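Local coordinates for thiaminase-I (Naegleria gruberi, PDB 4HCW), which is a two-domain alpha/beta protein of the thiaminase family, whose fold resembles that of periplasmic solute-binding proteins, at residues Leu32-Leu37 / Leu291-Leu296. Coordinates in Å, arbitrary orientation, origin at the centre of the assembly. Numbering follows the deposited sequence.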
loop_
_atom_site.group_PDB
_atom_site.type_symbol
_atom_site.label_atom_id
_atom_site.label_comp_id
_atom_site.label_asym_id
_atom_site.label_seq_id
_atom_site.Cartn_x
_atom_site.Cartn_y
_atom_site.Cartn_z
ATOM N N LEU A 32 -15.036 6.454 10.297
ATOM C CA LEU A 32 -15.725 5.359 10.970
ATOM C C LEU A 32 -14.800 4.677 11.971
ATOM O O LEU A 32 -15.216 4.327 13.074
ATOM C CB LEU A 32 -16.246 4.339 9.955
ATOM C CG LEU A 32 -17.314 4.830 8.976
ATOM C CD1 LEU A 32 -17.830 3.679 8.126
ATOM C CD2 LEU A 32 -18.455 5.510 9.720
ATOM N N ILE A 33 -13.543 4.496 11.580
ATOM C CA ILE A 33 -12.550 3.877 12.450
ATOM C C ILE A 33 -12.186 4.796 13.613
ATOM O O ILE A 33 -12.051 4.346 14.751
ATOM C CB ILE A 33 -11.277 3.493 11.669
ATOM C CG1 ILE A 33 -11.607 2.447 10.603
ATOM C CG2 ILE A 33 -10.200 2.968 12.608
ATOM C CD1 ILE A 33 -10.403 1.955 9.842
ATOM N N LYS A 34 -12.043 6.085 13.321
ATOM C CA LYS A 34 -11.707 7.076 14.338
ATOM C C LYS A 34 -12.748 7.138 15.454
ATOM O O LYS A 34 -12.408 7.357 16.617
ATOM C CB LYS A 34 -11.537 8.458 13.703
ATOM C CG LYS A 34 -10.096 8.940 13.636
ATOM C CD LYS A 34 -9.959 10.161 12.741
ATOM C CE LYS A 34 -10.865 11.295 13.193
ATOM N NZ LYS A 34 -10.786 12.463 12.271
ATOM N N ASP A 35 -14.013 6.935 15.099
ATOM C CA ASP A 35 -15.099 7.001 16.071
ATOM C C ASP A 35 -15.173 5.751 16.949
ATOM O O ASP A 35 -15.979 5.682 17.876
ATOM C CB ASP A 35 -16.439 7.232 15.366
ATOM C CG ASP A 35 -16.508 8.578 14.667
ATOM O OD1 ASP A 35 -15.822 9.520 15.116
ATOM O OD2 ASP A 35 -17.251 8.694 13.669
ATOM N N VAL A 36 -14.328 4.769 16.651
ATOM C CA VAL A 36 -14.303 3.514 17.398
ATOM C C VAL A 36 -13.129 3.486 18.377
ATOM O O VAL A 36 -13.209 2.883 19.449
ATOM C CB VAL A 36 -14.223 2.302 16.441
ATOM C CG1 VAL A 36 -14.057 1.003 17.214
ATOM C CG2 VAL A 36 -15.460 2.243 15.560
ATOM N N LEU A 37 -12.045 4.160 18.008
ATOM C CA LEU A 37 -10.840 4.192 18.830
ATOM C C LEU A 37 -11.069 4.920 20.154
ATOM O O LEU A 37 -11.760 5.938 20.196
ATOM C CB LEU A 37 -9.695 4.849 18.060
ATOM C CG LEU A 37 -9.433 4.270 16.669
ATOM C CD1 LEU A 37 -8.258 4.968 16.003
ATOM C CD2 LEU A 37 -9.205 2.769 16.746
ATOM N N LEU A 291 -13.416 -5.160 15.763
ATOM C CA LEU A 291 -14.328 -4.177 15.190
ATOM C C LEU A 291 -13.614 -3.315 14.155
ATOM O O LEU A 291 -14.183 -2.979 13.117
ATOM C CB LEU A 291 -14.950 -3.302 16.281
ATOM C CG LEU A 291 -15.967 -2.263 15.799
ATOM C CD1 LEU A 291 -17.033 -2.913 14.929
ATOM C CD2 LEU A 291 -16.605 -1.549 16.978
ATOM N N VAL A 292 -12.365 -2.962 14.443
ATOM C CA VAL A 292 -11.555 -2.203 13.499
ATOM C C VAL A 292 -11.249 -3.061 12.276
ATOM O O VAL A 292 -11.330 -2.592 11.141
ATOM C CB VAL A 292 -10.240 -1.724 14.139
ATOM C CG1 VAL A 292 -9.385 -0.991 13.117
ATOM C CG2 VAL A 292 -10.529 -0.828 15.334
ATOM N N LEU A 293 -10.907 -4.324 12.519
ATOM C CA LEU A 293 -10.628 -5.265 11.442
ATOM C C LEU A 293 -11.852 -5.468 10.553
ATOM O O LEU A 293 -11.737 -5.501 9.328
ATOM C CB LEU A 293 -10.158 -6.609 12.004
ATOM C CG LEU A 293 -8.819 -6.617 12.746
ATOM C CD1 LEU A 293 -8.459 -8.028 13.188
ATOM C CD2 LEU A 293 -7.717 -6.027 11.879
ATOM N N ASP A 294 -13.020 -5.602 11.174
ATOM C CA ASP A 294 -14.260 -5.792 10.429
ATOM C C ASP A 294 -14.592 -4.570 9.579
ATOM O O ASP A 294 -15.082 -4.697 8.457
ATOM C CB ASP A 294 -15.423 -6.116 11.373
ATOM C CG ASP A 294 -15.338 -7.520 11.945
ATOM O OD1 ASP A 294 -14.815 -8.417 11.250
ATOM O OD2 ASP A 294 -15.795 -7.727 13.088
ATOM N N LEU A 295 -14.318 -3.387 10.120
ATOM C CA LEU A 295 -14.539 -2.144 9.391
ATOM C C LEU A 295 -13.573 -2.023 8.218
ATOM O O LEU A 295 -13.939 -1.532 7.151
ATOM C CB LEU A 295 -14.402 -0.938 10.321
ATOM C CG LEU A 295 -15.561 -0.701 11.292
ATOM C CD1 LEU A 295 -15.190 0.358 12.312
ATOM C CD2 LEU A 295 -16.816 -0.298 10.536
ATOM N N LEU A 296 -12.338 -2.473 8.424
ATOM C CA LEU A 296 -11.346 -2.505 7.355
ATOM C C LEU A 296 -11.806 -3.426 6.233
ATOM O O LEU A 296 -11.544 -3.170 5.059
ATOM C CB LEU A 296 -9.989 -2.970 7.887
ATOM C CG LEU A 296 -9.200 -1.984 8.749
ATOM C CD1 LEU A 296 -7.941 -2.640 9.292
ATOM C CD2 LEU A 296 -8.854 -0.739 7.950
#
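Within the periplasmic-binding-protein-like fold of this thiaminase, two elements 254 residues apart meet through branched aliphatic side chains, and the contact illustrates how rotamers allow it: the last part of helix 29-34, together with V36 and L37, packs against helix 290-298. The backbones come close, with I33 CA and V292 CA 6.2 Å apart, and 336 Å² is buried without a polar link between the segments. I33 is the central side chain. Its CA-to-CB bond points sideways, but the m,t rotamer extends the chain so that CD1 meets CD2 of L296 at 3.6 Å, while CG2 lies 4.1 Å from CG1 of V292. V292, L295 and L296, spaced i, i+3 and i+4, thus all touch the isoleucine from one side of helix 290-298.

V36, whose CA-to-CB bond points toward that helix, does comparable work three residues later. Its t rotamer turns both methyls to the helix: CG1 rests 3.6 Å from CD2 of L291, and CG2 lies 3.8 Å from CD1 of L295. This end is the more open one, since L291 is solvent-exposed, whereas L37 is buried, reaching L13 of strand 8-13 and L286 of helix 275-288. Helix 290-298 also contacts helix 306-313, where D294 OD1 hydrogen-bonds NE2 of H311. Back at the interface, the t rotamer of V292 directs CG1 to CG2 of I33 and CG2 to CD2 of L37, 4.1 Å in each case.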